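Side-chain contact in uncharacterized protein conserved in bacteria (Streptococcus suis, PDB 4FZ4), which is a surface antigen fragment that probably binds host glycosaminoglycans and so mediates attachment of the pathogen to host cells: residues Leu46-Gly49 and Lys50-Asp54. Residues are numbered along the deposited sequence; the frame is centred on the assembly and turned at random.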
ATOM      1  N   LEU A  46       5.704  -2.724   7.515  1.00 29.12           N
ATOM      2  CA  LEU A  46       5.762  -1.560   8.415  1.00 35.98           C
ATOM      3  C   LEU A  46       7.041  -1.596   9.233  1.00 44.10           C
ATOM      4  O   LEU A  46       7.820  -0.635   9.250  1.00 45.27           O
ATOM      5  CB  LEU A  46       4.562  -1.543   9.355  1.00 31.85           C
ATOM      6  CG  LEU A  46       4.501  -0.436  10.411  1.00 38.84           C
ATOM      7  CD1 LEU A  46       4.770   0.928   9.807  1.00 20.18           C
ATOM      8  CD2 LEU A  46       3.129  -0.458  11.036  1.00 20.99           C
ATOM      9  N   ARG A  47       7.252  -2.722   9.905  1.00 37.43           N
ATOM     10  CA  ARG A  47       8.438  -2.918  10.717  1.00 39.15           C
ATOM     11  C   ARG A  47       9.684  -2.743   9.848  1.00 36.15           C
ATOM     12  O   ARG A  47      10.619  -2.057  10.229  1.00 39.15           O
ATOM     13  CB  ARG A  47       8.404  -4.319  11.342  1.00 44.45           C
ATOM     14  CG  ARG A  47       9.668  -4.719  12.094  1.00 49.37           C
ATOM     15  CD  ARG A  47       9.521  -6.111  12.706  1.00 46.13           C
ATOM     16  NE  ARG A  47       9.268  -7.149  11.703  1.00 41.59           N
ATOM     17  CZ  ARG A  47      10.164  -7.566  10.809  1.00 47.04           C
ATOM     18  NH1 ARG A  47      11.383  -7.031  10.792  1.00 56.12           N
ATOM     19  NH2 ARG A  47       9.846  -8.520   9.936  1.00 33.30           N
ATOM     20  N   ILE A  48       9.683  -3.348   8.666  1.00 39.35           N
ATOM     21  CA  ILE A  48      10.825  -3.253   7.759  1.00 39.28           C
ATOM     22  C   ILE A  48      11.013  -1.852   7.180  1.00 41.89           C
ATOM     23  O   ILE A  48      12.141  -1.360   7.068  1.00 41.40           O
ATOM     24  CB  ILE A  48      10.674  -4.257   6.604  1.00 40.38           C
ATOM     25  CG1 ILE A  48      10.620  -5.680   7.175  1.00 44.17           C
ATOM     26  CG2 ILE A  48      11.822  -4.092   5.614  1.00 32.18           C
ATOM     27  CD1 ILE A  48      10.454  -6.770   6.140  1.00 44.74           C
ATOM     28  N   GLY A  49       9.904  -1.216   6.808  1.00 39.28           N
ATOM     29  CA  GLY A  49       9.968   0.120   6.242  1.00 40.59           C
ATOM     30  C   GLY A  49      10.425   1.179   7.232  1.00 42.59           C
ATOM     31  O   GLY A  49      11.227   2.044   6.886  1.00 49.73           O
ATOM     32  N   LYS A  50       9.905   1.128   8.457  1.00 37.05           N
ATOM     33  CA  LYS A  50      10.295   2.085   9.492  1.00 37.01           C
ATOM     34  C   LYS A  50      11.810   1.978   9.708  1.00 39.20           C
ATOM     35  O   LYS A  50      12.521   2.983   9.712  1.00 38.86           O
ATOM     36  CB  LYS A  50       9.533   1.791  10.796  1.00 40.70           C
ATOM     37  CG  LYS A  50       9.931   2.642  12.014  1.00 48.37           C
ATOM     38  CD  LYS A  50       9.610   4.124  11.825  1.00 48.60           C
ATOM     39  CE  LYS A  50       9.776   4.915  13.128  1.00 49.23           C
ATOM     40  NZ  LYS A  50      11.156   4.859  13.706  1.00 48.28           N
ATOM     41  N   ASP A  51      12.307   0.753   9.863  1.00 39.31           N
ATOM     42  CA  ASP A  51      13.742   0.551  10.059  1.00 41.37           C
ATOM     43  C   ASP A  51      14.534   1.190   8.926  1.00 40.57           C
ATOM     44  O   ASP A  51      15.470   1.951   9.169  1.00 47.21           O
ATOM     45  CB  ASP A  51      14.060  -0.940  10.137  1.00 48.59           C
ATOM     46  CG  ASP A  51      13.345  -1.625  11.287  1.00 65.66           C
ATOM     47  OD1 ASP A  51      13.526  -2.847  11.459  1.00 75.11           O
ATOM     48  OD2 ASP A  51      12.600  -0.940  12.022  1.00 70.61           O
ATOM     49  N   ASN A  52      14.148   0.889   7.686  1.00 39.47           N
ATOM     50  CA  ASN A  52      14.834   1.444   6.520  1.00 35.02           C
ATOM     51  C   ASN A  52      14.864   2.956   6.481  1.00 30.21           C
ATOM     52  O   ASN A  52      15.855   3.542   6.034  1.00 38.18           O
ATOM     53  CB  ASN A  52      14.208   0.942   5.218  1.00 42.31           C
ATOM     54  CG  ASN A  52      14.870  -0.307   4.709  1.00 47.49           C
ATOM     55  OD1 ASN A  52      16.048  -0.296   4.362  1.00 59.20           O
ATOM     56  ND2 ASN A  52      14.120  -1.401   4.666  1.00 44.70           N
ATOM     57  N   MET A  53      13.791   3.608   6.923  1.00 29.37           N
ATOM     58  CA  MET A  53      13.809   5.066   6.893  1.00 39.25           C
ATOM     59  C   MET A  53      14.554   5.668   8.076  1.00 40.93           C
ATOM     60  O   MET A  53      15.060   6.781   7.981  1.00 58.46           O
ATOM     61  CB  MET A  53      12.391   5.654   6.744  1.00 36.95           C
ATOM     62  CG  MET A  53      11.301   5.079   7.626  1.00 49.85           C
ATOM     63  SD  MET A  53       9.660   5.264   6.820  1.00 45.75           S
ATOM     64  CE  MET A  53       9.389   6.999   6.954  1.00 21.07           C
ATOM     65  N   ASP A  54      14.650   4.934   9.180  1.00 40.14           N
ATOM     66  CA  ASP A  54      15.399   5.436  10.326  1.00 47.60           C
ATOM     67  C   ASP A  54      16.852   5.448   9.875  1.00 54.87           C
ATOM     68  O   ASP A  54      17.596   6.398  10.133  1.00 59.46           O
ATOM     69  CB  ASP A  54      15.256   4.513  11.541  1.00 44.75           C
ATOM     70  CG  ASP A  54      13.876   4.587  12.182  1.00 47.20           C
ATOM     71  OD1 ASP A  54      13.111   5.537  11.879  1.00 41.71           O
ATOM     72  OD2 ASP A  54      13.563   3.697  13.004  1.00 42.18           O
TER
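I48 and N52 meet one turn apart in helix 36-55, an alpha-helix of this all-helical GAG-binding domain. The backbone hydrogen bonds follow the alpha-helical pattern, each N-H bonding to the C=O four residues earlier. K50 N bonds to L46 O at 2.8 Å and nearly straight, 169° at the hydrogen. D51 N bonds to R47 O, N52 N to I48 O and M53 N to G49 O.

One side-chain amide adds to this pattern. N52 ND2 makes a weak, bent bond to I48 O at 3.1 Å, so that this carbonyl oxygen takes two N-H donors from one residue. I48 and N52 lie side by side and point the same way, with I48 CG2 3.7 Å from N52 ND2. The same amide nitrogen has a second weak bond to D72 on helix 66-95.

M53 turns back over G49. With chi1 at 46°, M53 CG lies between the backbone N and the carbonyl carbon and comes within 3.1 Å of G49 O; SD follows at 3.6 Å. M53 is buried against V13 and L16 of helix 3-23 and F76 of helix 66-95.

Charged groups occupy exposed positions. R47 pairs with E44, one turn earlier. The K50 chain bends at chi2 and chi4 and brings its amine to D54. K50 NZ forms a two-pronged salt bridge, 2.8 Å from both D54 OD1 and D54 OD2, using the syn lone pair of each oxygen.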